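Local coordinates for protein CocE/NonD family hydrolase (PDB 3III) that probably hydrolyses ester or amide bonds as an alpha/beta-hydrolase related to X-Pro dipeptidyl-peptidases, though its natural substrate is not established, at residues E358-L364 / S552-I558; Y363-E367 / Y545-K549; A472-H476 / V492-L496. All coordinates share one frame. Residue numbers count along the deposited sequence, not the author numbering.

Contact 1 (E358-L364 / S552-I558); sequences EYTPLYL and SQLIIPI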
ATOM      1  N   GLU A 358      18.278   9.487 -13.354  1.00 11.30           N
ATOM      2  CA  GLU A 358      18.540   9.649 -14.796  1.00 11.36           C
ATOM      3  C   GLU A 358      17.745   8.609 -15.509  1.00  9.50           C
ATOM      4  O   GLU A 358      18.054   7.427 -15.420  1.00  9.93           O
ATOM      5  CB  GLU A 358      20.026   9.479 -15.130  1.00 12.25           C
ATOM      6  CG  GLU A 358      20.882  10.492 -14.424  1.00 19.01           C
ATOM      7  CD  GLU A 358      22.293  10.686 -15.041  1.00 28.15           C
ATOM      8  OE1 GLU A 358      23.256  10.899 -14.239  1.00 32.68           O
ATOM      9  OE2 GLU A 358      22.436  10.633 -16.307  1.00 34.15           O
ATOM     10  N   TYR A 359      16.671   9.026 -16.148  1.00  9.72           N
ATOM     11  CA  TYR A 359      15.724   8.078 -16.731  1.00  8.93           C
ATOM     12  C   TYR A 359      16.349   7.600 -18.036  1.00  8.63           C
ATOM     13  O   TYR A 359      16.501   8.392 -18.946  1.00  7.08           O
ATOM     14  CB  TYR A 359      14.353   8.732 -16.914  1.00  9.17           C
ATOM     15  CG  TYR A 359      13.734   9.095 -15.579  1.00 10.69           C
ATOM     16  CD1 TYR A 359      13.372   8.099 -14.686  1.00 11.09           C
ATOM     17  CD2 TYR A 359      13.591  10.427 -15.187  1.00 12.06           C
ATOM     18  CE1 TYR A 359      12.839   8.392 -13.439  1.00 10.61           C
ATOM     19  CE2 TYR A 359      13.038  10.754 -13.960  1.00 12.39           C
ATOM     20  CZ  TYR A 359      12.672   9.731 -13.084  1.00 13.84           C
ATOM     21  OH  TYR A 359      12.143  10.031 -11.841  1.00 12.50           O
ATOM     22  N   THR A 360      16.697   6.308 -18.118  1.00  7.60           N
ATOM     23  CA  THR A 360      17.613   5.824 -19.153  1.00  7.97           C
ATOM     24  C   THR A 360      16.901   4.718 -19.923  1.00  8.94           C
ATOM     25  O   THR A 360      16.398   3.777 -19.324  1.00  7.94           O
ATOM     26  CB  THR A 360      18.891   5.300 -18.553  1.00  7.50           C
ATOM     27  OG1 THR A 360      19.438   6.317 -17.708  1.00  9.22           O
ATOM     28  CG2 THR A 360      19.933   4.901 -19.609  1.00  8.51           C
ATOM     29  N   PRO A 361      16.821   4.852 -21.252  1.00  7.63           N
ATOM     30  CA  PRO A 361      16.143   3.799 -21.994  1.00  8.21           C
ATOM     31  C   PRO A 361      17.054   2.634 -22.259  1.00  7.48           C
ATOM     32  O   PRO A 361      18.237   2.829 -22.563  1.00  8.76           O
ATOM     33  CB  PRO A 361      15.790   4.492 -23.329  1.00  7.87           C
ATOM     34  CG  PRO A 361      16.740   5.622 -23.464  1.00  8.30           C
ATOM     35  CD  PRO A 361      17.248   5.972 -22.106  1.00  9.11           C
ATOM     36  N   LEU A 362      16.517   1.435 -22.151  1.00  8.05           N
ATOM     37  CA  LEU A 362      17.128   0.227 -22.700  1.00  8.30           C
ATOM     38  C   LEU A 362      16.164  -0.372 -23.763  1.00  9.39           C
ATOM     39  O   LEU A 362      15.015  -0.731 -23.449  1.00  9.24           O
ATOM     40  CB  LEU A 362      17.393  -0.775 -21.595  1.00  8.10           C
ATOM     41  CG  LEU A 362      18.512  -0.420 -20.598  1.00  8.34           C
ATOM     42  CD1 LEU A 362      18.465  -1.465 -19.413  1.00  7.30           C
ATOM     43  CD2 LEU A 362      19.860  -0.409 -21.305  1.00 10.57           C
ATOM     44  N   TYR A 363      16.627  -0.458 -25.007  1.00  9.01           N
ATOM     45  CA  TYR A 363      15.786  -0.882 -26.133  1.00  9.07           C
ATOM     46  C   TYR A 363      15.718  -2.402 -26.266  1.00  8.35           C
ATOM     47  O   TYR A 363      16.728  -3.083 -26.155  1.00  7.82           O
ATOM     48  CB  TYR A 363      16.287  -0.257 -27.425  1.00  9.72           C
ATOM     49  CG  TYR A 363      16.301   1.257 -27.360  1.00 10.33           C
ATOM     50  CD1 TYR A 363      15.160   1.989 -27.607  1.00 11.66           C
ATOM     51  CD2 TYR A 363      17.444   1.944 -26.986  1.00  9.40           C
ATOM     52  CE1 TYR A 363      15.164   3.391 -27.522  1.00 12.45           C
ATOM     53  CE2 TYR A 363      17.454   3.313 -26.885  1.00  9.97           C
ATOM     54  CZ  TYR A 363      16.327   4.031 -27.153  1.00 11.40           C
ATOM     55  OH  TYR A 363      16.350   5.394 -27.069  1.00 12.26           O
ATOM     56  N   LEU A 364      14.499  -2.919 -26.437  1.00  7.38           N
ATOM     57  CA  LEU A 364      14.262  -4.363 -26.537  1.00  7.03           C
ATOM     58  C   LEU A 364      14.581  -4.830 -27.940  1.00  7.80           C
ATOM     59  O   LEU A 364      14.282  -4.121 -28.898  1.00  6.05           O
ATOM     60  CB  LEU A 364      12.786  -4.685 -26.321  1.00  5.95           C
ATOM     61  CG  LEU A 364      12.291  -4.832 -24.905  1.00  8.41           C
ATOM     62  CD1 LEU A 364      12.462  -3.540 -24.137  1.00  8.26           C
ATOM     63  CD2 LEU A 364      10.855  -5.304 -24.964  1.00  6.13           C
ATOM     64  N   SER A 552      10.175  -0.201 -28.802  1.00  9.57           N
ATOM     65  CA  SER A 552       9.944  -0.860 -27.539  1.00  7.90           C
ATOM     66  C   SER A 552      11.186  -0.666 -26.673  1.00  7.24           C
ATOM     67  O   SER A 552      12.295  -0.893 -27.115  1.00  6.90           O
ATOM     68  CB  SER A 552       9.677  -2.342 -27.789  1.00  7.69           C
ATOM     69  OG  SER A 552       8.483  -2.450 -28.523  1.00  9.68           O
ATOM     70  N   GLN A 553      10.987  -0.224 -25.449  1.00  7.89           N
ATOM     71  CA  GLN A 553      12.100   0.110 -24.555  1.00  7.51           C
ATOM     72  C   GLN A 553      11.611   0.097 -23.123  1.00  7.36           C
ATOM     73  O   GLN A 553      10.403   0.256 -22.900  1.00  5.99           O
ATOM     74  CB  GLN A 553      12.580   1.508 -24.891  1.00  8.25           C
ATOM     75  CG  GLN A 553      11.488   2.564 -24.737  1.00  7.99           C
ATOM     76  CD  GLN A 553      11.933   3.889 -25.258  1.00  7.62           C
ATOM     77  OE1 GLN A 553      12.541   4.694 -24.523  1.00 10.08           O
ATOM     78  NE2 GLN A 553      11.652   4.145 -26.521  1.00  7.88           N
ATOM     79  N   LEU A 554      12.558  -0.096 -22.200  1.00  6.65           N
ATOM     80  CA  LEU A 554      12.352   0.008 -20.768  1.00  7.20           C
ATOM     81  C   LEU A 554      13.054   1.257 -20.250  1.00  6.83           C
ATOM     82  O   LEU A 554      14.238   1.425 -20.444  1.00  9.13           O
ATOM     83  CB  LEU A 554      12.861  -1.259 -20.054  1.00  6.66           C
ATOM     84  CG  LEU A 554      12.683  -1.238 -18.516  1.00  7.36           C
ATOM     85  CD1 LEU A 554      11.181  -1.398 -18.056  1.00  6.71           C
ATOM     86  CD2 LEU A 554      13.650  -2.316 -17.995  1.00  5.34           C
ATOM     87  N   ILE A 555      12.316   2.185 -19.655  1.00  7.60           N
ATOM     88  CA  ILE A 555      12.915   3.351 -19.014  1.00  7.09           C
ATOM     89  C   ILE A 555      13.256   2.953 -17.547  1.00  7.95           C
ATOM     90  O   ILE A 555      12.367   2.555 -16.809  1.00  6.93           O
ATOM     91  CB  ILE A 555      11.955   4.543 -18.988  1.00  6.59           C
ATOM     92  CG1 ILE A 555      11.508   4.952 -20.389  1.00  9.82           C
ATOM     93  CG2 ILE A 555      12.562   5.743 -18.241  1.00  6.07           C
ATOM     94  CD1 ILE A 555      12.605   5.365 -21.286  1.00  8.23           C
ATOM     95  N   ILE A 556      14.510   3.094 -17.161  1.00  8.37           N
ATOM     96  CA  ILE A 556      14.963   2.731 -15.837  1.00  9.14           C
ATOM     97  C   ILE A 556      15.478   3.954 -15.073  1.00  8.00           C
ATOM     98  O   ILE A 556      16.112   4.816 -15.653  1.00  8.75           O
ATOM     99  CB  ILE A 556      16.033   1.630 -15.868  1.00  8.30           C
ATOM    100  CG1 ILE A 556      17.317   2.078 -16.583  1.00  9.76           C
ATOM    101  CG2 ILE A 556      15.437   0.349 -16.424  1.00  9.86           C
ATOM    102  CD1 ILE A 556      18.432   1.028 -16.477  1.00  8.17           C
ATOM    103  N   PRO A 557      15.177   4.045 -13.764  1.00  9.06           N
ATOM    104  CA  PRO A 557      15.527   5.228 -12.954  1.00  7.98           C
ATOM    105  C   PRO A 557      16.874   5.061 -12.282  1.00  9.10           C
ATOM    106  O   PRO A 557      16.970   4.592 -11.129  1.00  8.10           O
ATOM    107  CB  PRO A 557      14.423   5.232 -11.882  1.00  9.65           C
ATOM    108  CG  PRO A 557      14.059   3.698 -11.732  1.00  8.28           C
ATOM    109  CD  PRO A 557      14.127   3.230 -13.143  1.00  7.28           C
ATOM    110  N   ILE A 558      17.938   5.422 -12.985  1.00  9.11           N
ATOM    111  CA  ILE A 558      19.282   5.211 -12.480  1.00  8.68           C
ATOM    112  C   ILE A 558      19.580   6.337 -11.492  1.00 10.19           C
ATOM    113  O   ILE A 558      19.443   7.548 -11.816  1.00  8.43           O
ATOM    114  CB  ILE A 558      20.366   5.208 -13.595  1.00  8.88           C
ATOM    115  CG1 ILE A 558      20.089   4.085 -14.610  1.00  7.45           C
ATOM    116  CG2 ILE A 558      21.800   5.076 -12.956  1.00  8.55           C
ATOM    117  CD1 ILE A 558      21.085   3.901 -15.632  1.00 12.12           C
TER
HETATM  118  O   HOH W   1      13.206  -1.856 -29.629  1.00  4.86           O
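Thr360, Gln553 and Ile558 bury the most surface where strand 358-364 pairs antiparallel with strand 553-558. Thr360, beta-branched and so at ease in a strand, forms a hydrogen-bonded pair with Ile556: Thr360 N reaches Ile556 O at 2.9 Å, and Ile556 N returns to Thr360 O at 3.0 Å. Its hydroxyl is satisfied by its own strand, with Thr360 OG1 donating to Glu358 O at 2.9 Å. Ile558 pairs with Glu358 through hydrogen bonds from Glu358 N to Ile558 O (2.7 Å) and from Ile558 N to Glu358 O (3.2 Å); its beta-branched, apolar side chain suits an extended strand. The pairing belongs to an antiparallel sheet of the C-terminal non-catalytic domain, a beta-sandwich of the galactose-binding-like class; in the strands beside them, Leu371 packs on Leu362 and Leu405 on Ile556 and Ile558. On the face opposite Thr360, Gln553 lies between two neighbours, with OE1 3.5 Å from Pro361 CB and NE2 3.7 Å from Tyr363 CE1; NE2 is hydrogen-bonded to Asp551 O. Pro361 and Pro557 both occupy non-hydrogen-bonded sites, where their missing N-H costs this pairing nothing. At the far end Leu364 N bonds to Ser552 O at 3.1 Å.

Contact 2 (Y363-E367 / Y545-K549); sequences YLNAE and YTGGK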
ATOM      1  N   TYR A 363      16.627  -0.458 -25.007  1.00  9.01           N
ATOM      2  CA  TYR A 363      15.786  -0.882 -26.133  1.00  9.07           C
ATOM      3  C   TYR A 363      15.718  -2.402 -26.266  1.00  8.35           C
ATOM      4  O   TYR A 363      16.728  -3.083 -26.155  1.00  7.82           O
ATOM      5  CB  TYR A 363      16.287  -0.257 -27.425  1.00  9.72           C
ATOM      6  CG  TYR A 363      16.301   1.257 -27.360  1.00 10.33           C
ATOM      7  CD1 TYR A 363      15.160   1.989 -27.607  1.00 11.66           C
ATOM      8  CD2 TYR A 363      17.444   1.944 -26.986  1.00  9.40           C
ATOM      9  CE1 TYR A 363      15.164   3.391 -27.522  1.00 12.45           C
ATOM     10  CE2 TYR A 363      17.454   3.313 -26.885  1.00  9.97           C
ATOM     11  CZ  TYR A 363      16.327   4.031 -27.153  1.00 11.40           C
ATOM     12  OH  TYR A 363      16.350   5.394 -27.069  1.00 12.26           O
ATOM     13  N   LEU A 364      14.499  -2.919 -26.437  1.00  7.38           N
ATOM     14  CA  LEU A 364      14.262  -4.363 -26.537  1.00  7.03           C
ATOM     15  C   LEU A 364      14.581  -4.830 -27.940  1.00  7.80           C
ATOM     16  O   LEU A 364      14.282  -4.121 -28.898  1.00  6.05           O
ATOM     17  CB  LEU A 364      12.786  -4.685 -26.321  1.00  5.95           C
ATOM     18  CG  LEU A 364      12.291  -4.832 -24.905  1.00  8.41           C
ATOM     19  CD1 LEU A 364      12.462  -3.540 -24.137  1.00  8.26           C
ATOM     20  CD2 LEU A 364      10.855  -5.304 -24.964  1.00  6.13           C
ATOM     21  N   ASN A 365      15.146  -6.036 -28.054  1.00  8.65           N
ATOM     22  CA  ASN A 365      15.374  -6.687 -29.343  1.00  8.21           C
ATOM     23  C   ASN A 365      14.689  -8.068 -29.265  1.00  9.34           C
ATOM     24  O   ASN A 365      15.156  -8.943 -28.528  1.00  8.57           O
ATOM     25  CB  ASN A 365      16.884  -6.848 -29.605  1.00  8.93           C
ATOM     26  CG  ASN A 365      17.177  -7.462 -30.964  1.00 10.02           C
ATOM     27  OD1 ASN A 365      16.262  -7.931 -31.613  1.00  9.95           O
ATOM     28  ND2 ASN A 365      18.415  -7.360 -31.437  1.00  8.62           N
ATOM     29  N   ALA A 366      13.616  -8.272 -30.044  1.00 10.49           N
ATOM     30  CA  ALA A 366      12.824  -9.536 -30.059  1.00 12.39           C
ATOM     31  C   ALA A 366      13.592 -10.776 -30.589  1.00 13.97           C
ATOM     32  O   ALA A 366      13.239 -11.924 -30.242  1.00 16.21           O
ATOM     33  CB  ALA A 366      11.495  -9.355 -30.909  1.00 12.30           C
ATOM     34  N   GLU A 367      14.640 -10.552 -31.369  1.00 13.86           N
ATOM     35  CA  GLU A 367      15.382 -11.655 -32.001  1.00 14.28           C
ATOM     36  C   GLU A 367      16.296 -12.404 -31.068  1.00 13.64           C
ATOM     37  O   GLU A 367      16.526 -13.601 -31.240  1.00 11.85           O
ATOM     38  CB  GLU A 367      16.266 -11.148 -33.140  1.00 14.54           C
ATOM     39  CG  GLU A 367      15.556 -10.343 -34.205  1.00 17.22           C
ATOM     40  CD  GLU A 367      16.351 -10.283 -35.521  1.00 21.40           C
ATOM     41  OE1 GLU A 367      17.160  -9.342 -35.700  1.00 26.44           O
ATOM     42  OE2 GLU A 367      16.165 -11.177 -36.372  1.00 23.04           O
ATOM     43  N   TYR A 545       6.541  -6.285 -30.961  1.00  9.32           N
ATOM     44  CA  TYR A 545       7.368  -5.763 -32.030  1.00  7.67           C
ATOM     45  C   TYR A 545       8.480  -4.894 -31.472  1.00  8.07           C
ATOM     46  O   TYR A 545       8.263  -4.090 -30.579  1.00  7.44           O
ATOM     47  CB  TYR A 545       6.510  -4.945 -32.995  1.00  8.24           C
ATOM     48  CG  TYR A 545       5.406  -5.718 -33.614  1.00  4.87           C
ATOM     49  CD1 TYR A 545       5.529  -6.244 -34.889  1.00  8.19           C
ATOM     50  CD2 TYR A 545       4.224  -5.902 -32.942  1.00  7.13           C
ATOM     51  CE1 TYR A 545       4.498  -6.965 -35.488  1.00  7.63           C
ATOM     52  CE2 TYR A 545       3.186  -6.621 -33.517  1.00  8.05           C
ATOM     53  CZ  TYR A 545       3.328  -7.138 -34.769  1.00  6.39           C
ATOM     54  OH  TYR A 545       2.276  -7.820 -35.311  1.00  4.21           O
ATOM     55  N   THR A 546       9.683  -5.080 -31.997  1.00  8.14           N
ATOM     56  CA  THR A 546      10.826  -4.290 -31.580  1.00  8.28           C
ATOM     57  C   THR A 546      11.603  -3.843 -32.804  1.00  9.04           C
ATOM     58  O   THR A 546      11.564  -4.511 -33.871  1.00  9.21           O
ATOM     59  CB  THR A 546      11.742  -5.119 -30.711  1.00  9.39           C
ATOM     60  OG1 THR A 546      12.277  -6.205 -31.479  1.00  7.79           O
ATOM     61  CG2 THR A 546      10.986  -5.649 -29.460  1.00  7.99           C
ATOM     62  N   GLY A 547      12.301  -2.717 -32.664  1.00  8.72           N
ATOM     63  CA  GLY A 547      13.198  -2.244 -33.724  1.00  9.54           C
ATOM     64  C   GLY A 547      12.517  -1.345 -34.732  1.00 10.01           C
ATOM     65  O   GLY A 547      11.298  -1.403 -34.923  1.00  9.93           O
ATOM     66  N   GLY A 548      13.319  -0.528 -35.416  1.00 10.81           N
ATOM     67  CA  GLY A 548      12.779   0.389 -36.454  1.00 10.29           C
ATOM     68  C   GLY A 548      11.802   1.363 -35.805  1.00 10.64           C
ATOM     69  O   GLY A 548      12.083   1.876 -34.742  1.00 10.44           O
ATOM     70  N   LYS A 549      10.627   1.567 -36.397  1.00 10.47           N
ATOM     71  CA  LYS A 549       9.590   2.402 -35.769  1.00 10.56           C
ATOM     72  C   LYS A 549       9.039   1.835 -34.467  1.00 10.06           C
ATOM     73  O   LYS A 549       8.400   2.555 -33.701  1.00  9.22           O
ATOM     74  CB  LYS A 549       8.421   2.653 -36.731  1.00 10.79           C
ATOM     75  CG  LYS A 549       7.598   1.404 -37.124  1.00 14.16           C
ATOM     76  CD  LYS A 549       6.391   1.768 -38.059  1.00 18.33           C
ATOM     77  CE  LYS A 549       6.410   0.975 -39.379  1.00 20.02           C
ATOM     78  NZ  LYS A 549       5.717   1.654 -40.558  1.00 20.57           N
TER
HETATM   79  O   HOH W   1      13.206  -1.856 -29.629  1.00  4.86           O
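A threonine hydroxyl, rather than a backbone carbonyl, holds these two strand ends together: Ala366 N donates to Thr546 OG1 at 2.9 Å, the one direct hydrogen bond between the segments. Thr546 supplies over half of the 160 Å² buried. A short, branched side chain suits this place because it offers a polar and an apolar arm at once: OG1 faces the amide of Ala366, and Thr546 CG2 packs 3.7 Å from Leu364 CB. The methyl of Ala366 is small enough to sit beside the hydroxyl, Ala366 CB lying 3.3 Å from Thr546 OG1. Beside this bond a water links the two backbones, donating to Leu364 O at 2.6 Å and accepting from Gly547 N at 3.3 Å. Gly547 takes backbone angles (phi 89°, psi 157°) at which a CB would collide with the carbonyl of Thr546, so a residue without a side chain lets the chain leave strand 541-546. On the 363-367 side, Asn365 OD1 accepts from Glu367 N at 3.1 Å, the short side-chain amide of asparagine being able to reach the backbone N two residues on. This Asx turn starts the bend from strand 358-365 into its antiparallel neighbour, strand 370-372: the tight connection of a beta hairpin.

Contact 3 (A472-H476 / V492-L496); sequences AQPWH and VEIEL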
ATOM      1  N   ALA A 472       8.790   8.093 -16.804  1.00  7.90           N
ATOM      2  CA  ALA A 472       8.945   6.858 -16.020  1.00  8.03           C
ATOM      3  C   ALA A 472       7.642   6.209 -15.544  1.00  7.82           C
ATOM      4  O   ALA A 472       7.611   5.027 -15.132  1.00  7.85           O
ATOM      5  CB  ALA A 472       9.859   7.112 -14.836  1.00  6.74           C
ATOM      6  N   GLN A 473       6.593   7.000 -15.493  1.00  8.83           N
ATOM      7  CA  GLN A 473       5.322   6.544 -14.967  1.00  8.30           C
ATOM      8  C   GLN A 473       4.208   6.903 -15.892  1.00  8.15           C
ATOM      9  O   GLN A 473       3.728   8.049 -15.875  1.00  7.61           O
ATOM     10  CB  GLN A 473       5.030   7.151 -13.583  1.00  9.28           C
ATOM     11  CG  GLN A 473       3.791   6.515 -12.916  1.00  8.40           C
ATOM     12  CD  GLN A 473       3.314   7.266 -11.671  1.00  9.38           C
ATOM     13  OE1 GLN A 473       3.937   8.220 -11.222  1.00 12.15           O
ATOM     14  NE2 GLN A 473       2.200   6.825 -11.118  1.00 10.84           N
ATOM     15  N   PRO A 474       3.760   5.920 -16.693  1.00  8.08           N
ATOM     16  CA  PRO A 474       2.576   6.170 -17.504  1.00  8.65           C
ATOM     17  C   PRO A 474       1.325   6.258 -16.603  1.00  8.12           C
ATOM     18  O   PRO A 474       1.284   5.633 -15.538  1.00  7.81           O
ATOM     19  CB  PRO A 474       2.540   4.981 -18.471  1.00  8.62           C
ATOM     20  CG  PRO A 474       3.319   3.922 -17.835  1.00  9.23           C
ATOM     21  CD  PRO A 474       4.292   4.567 -16.881  1.00  9.39           C
ATOM     22  N   TRP A 475       0.385   7.087 -17.011  1.00  7.44           N
ATOM     23  CA  TRP A 475      -0.896   7.238 -16.360  1.00  7.71           C
ATOM     24  C   TRP A 475      -1.979   7.052 -17.397  1.00  7.91           C
ATOM     25  O   TRP A 475      -2.061   7.816 -18.376  1.00  8.56           O
ATOM     26  CB  TRP A 475      -0.998   8.610 -15.730  1.00  8.42           C
ATOM     27  CG  TRP A 475      -2.046   8.734 -14.639  1.00  7.67           C
ATOM     28  CD1 TRP A 475      -3.381   8.738 -14.792  1.00  9.35           C
ATOM     29  CD2 TRP A 475      -1.794   8.956 -13.247  1.00  6.77           C
ATOM     30  NE1 TRP A 475      -4.018   8.928 -13.568  1.00 11.72           N
ATOM     31  CE2 TRP A 475      -3.044   9.032 -12.601  1.00  9.03           C
ATOM     32  CE3 TRP A 475      -0.622   9.078 -12.481  1.00  8.31           C
ATOM     33  CZ2 TRP A 475      -3.157   9.266 -11.247  1.00  7.31           C
ATOM     34  CZ3 TRP A 475      -0.741   9.277 -11.109  1.00  7.01           C
ATOM     35  CH2 TRP A 475      -2.009   9.372 -10.515  1.00  8.05           C
ATOM     36  N   HIS A 476      -2.854   6.073 -17.154  1.00  7.79           N
ATOM     37  CA  HIS A 476      -3.896   5.697 -18.119  1.00  7.50           C
ATOM     38  C   HIS A 476      -5.199   6.319 -17.693  1.00  6.60           C
ATOM     39  O   HIS A 476      -5.515   6.303 -16.525  1.00  5.65           O
ATOM     40  CB  HIS A 476      -3.986   4.197 -18.212  1.00  8.41           C
ATOM     41  CG  HIS A 476      -2.700   3.577 -18.671  1.00  9.88           C
ATOM     42  ND1 HIS A 476      -1.800   3.000 -17.803  1.00 11.95           N
ATOM     43  CD2 HIS A 476      -2.122   3.535 -19.895  1.00  6.59           C
ATOM     44  CE1 HIS A 476      -0.736   2.588 -18.479  1.00 11.70           C
ATOM     45  NE2 HIS A 476      -0.906   2.902 -19.756  1.00 10.32           N
ATOM     46  N   VAL A 492       1.949   0.683 -26.349  1.00  7.20           N
ATOM     47  CA  VAL A 492       1.485   0.646 -24.972  1.00  7.06           C
ATOM     48  C   VAL A 492       2.634   0.994 -24.070  1.00  7.59           C
ATOM     49  O   VAL A 492       3.807   0.742 -24.400  1.00  7.45           O
ATOM     50  CB  VAL A 492       0.894  -0.712 -24.573  1.00  7.45           C
ATOM     51  CG1 VAL A 492      -0.321  -1.082 -25.547  1.00  6.74           C
ATOM     52  CG2 VAL A 492       1.979  -1.782 -24.541  1.00  6.56           C
ATOM     53  N   GLU A 493       2.305   1.589 -22.951  1.00  7.00           N
ATOM     54  CA  GLU A 493       3.285   1.865 -21.895  1.00  7.63           C
ATOM     55  C   GLU A 493       2.746   1.323 -20.610  1.00  7.41           C
ATOM     56  O   GLU A 493       1.634   1.691 -20.187  1.00  7.56           O
ATOM     57  CB  GLU A 493       3.526   3.356 -21.763  1.00  8.50           C
ATOM     58  CG  GLU A 493       4.135   3.904 -23.018  1.00  9.33           C
ATOM     59  CD  GLU A 493       4.391   5.377 -22.982  1.00 10.81           C
ATOM     60  OE1 GLU A 493       4.678   5.939 -21.912  1.00 11.87           O
ATOM     61  OE2 GLU A 493       4.345   5.980 -24.077  1.00 11.64           O
ATOM     62  N   ILE A 494       3.515   0.406 -20.034  1.00  6.62           N
ATOM     63  CA  ILE A 494       3.134  -0.335 -18.856  1.00  6.15           C
ATOM     64  C   ILE A 494       3.831   0.242 -17.642  1.00  7.84           C
ATOM     65  O   ILE A 494       5.081   0.380 -17.622  1.00  7.34           O
ATOM     66  CB  ILE A 494       3.460  -1.818 -19.000  1.00  7.55           C
ATOM     67  CG1 ILE A 494       2.739  -2.390 -20.228  1.00  7.46           C
ATOM     68  CG2 ILE A 494       2.999  -2.630 -17.780  1.00  6.13           C
ATOM     69  CD1 ILE A 494       3.032  -3.913 -20.463  1.00  8.48           C
ATOM     70  N   GLU A 495       3.020   0.604 -16.645  1.00  7.42           N
ATOM     71  CA  GLU A 495       3.520   1.107 -15.317  1.00  7.60           C
ATOM     72  C   GLU A 495       4.124  -0.037 -14.452  1.00  7.91           C
ATOM     73  O   GLU A 495       3.396  -0.793 -13.814  1.00  9.40           O
ATOM     74  CB  GLU A 495       2.354   1.797 -14.561  1.00  7.21           C
ATOM     75  CG  GLU A 495       2.691   2.417 -13.187  1.00  7.20           C
ATOM     76  CD  GLU A 495       1.460   2.993 -12.490  1.00  8.88           C
ATOM     77  OE1 GLU A 495       0.334   2.683 -12.911  1.00 10.40           O
ATOM     78  OE2 GLU A 495       1.603   3.809 -11.536  1.00  7.39           O
ATOM     79  N   LEU A 496       5.436  -0.152 -14.452  1.00  6.57           N
ATOM     80  CA  LEU A 496       6.116  -0.938 -13.400  1.00  8.20           C
ATOM     81  C   LEU A 496       6.078  -0.097 -12.096  1.00  7.43           C
ATOM     82  O   LEU A 496       6.440   1.057 -12.092  1.00  6.84           O
ATOM     83  CB  LEU A 496       7.553  -1.342 -13.784  1.00  7.52           C
ATOM     84  CG  LEU A 496       7.766  -2.372 -14.872  1.00  9.32           C
ATOM     85  CD1 LEU A 496       6.992  -3.635 -14.604  1.00 10.88           C
ATOM     86  CD2 LEU A 496       7.417  -1.760 -16.220  1.00  8.35           C
TER
HETATM   87  O   HOH W   2      -0.495   5.124 -13.572  1.00 11.32           O
HETATM   88  O   HOH W   3      -0.237   3.101 -23.011  1.00  6.69           O
HETATM   89  O   HOH W   4      -1.122   1.941 -15.352  1.00 17.67           O
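Gln473 NE2 donates to Glu495 OE2 at 3.1 Å, and this bond is part of a larger polar cluster: Arg276 of helix 275-284 forms a salt bridge with Glu495, and Glu280 of the same helix accepts from Gln473 NE2. Glutamine suits the spot because its uncharged amide can donate to two acidic side chains at once. Further along the loop, His476 NE2 makes a weak, bent hydrogen bond to Glu493 O at 2.8 Å, the carbonyl approaching the edge of the ring. Waters extend both links. One donates to Pro474 O at 2.7 Å and, weakly, to Glu495 OE1, also at 2.7 Å; another lies 2.8 Å from His476 ND1 and donates to Glu495 OE1 at 2.9 Å. Between these polar ends, Pro474 is pressed against strand 492-496, with its CG 3.5 Å from Glu495 N and its CB 3.8 Å from Glu493 CB. The compact ring fits closely over the strand backbone and the aliphatic stems of the two glutamates; the carboxylate of Glu493 turns to Asn410, whose ND2 donates to Glu493 OE1. Trp475 points away from the strand and makes a cation-pi contact with Arg276. Helix 275-284 belongs to the hydrolase part of the chain, and the salt bridge to Arg276 and the Gln473 bonds are consistent with a polar, charge-paired interface between the C-terminal beta domain and the hydrolase domain.

How the contacts relate
Strand 358-365 opens two long loops. Contact 2 closes one when the chain returns at 545-549, and contact 1 closes a slightly longer one when it comes back at 552-558; they share Tyr363 and Leu364, a water, and a probable hydrogen bond between Ser552 OG and Tyr545 O at 2.6 Å. Contact 3 closes a short loop between 472-476 and 492-496, nested inside both. It touches contact 1, where Tyr359 CE1 lies 3.5 Å from Ala472 CB, but stays about 9 Å from contact 2 at the nearest atoms. All three converge on one antiparallel sheet of the C-terminal domain, and contact 3 carries it on to helix 275-284.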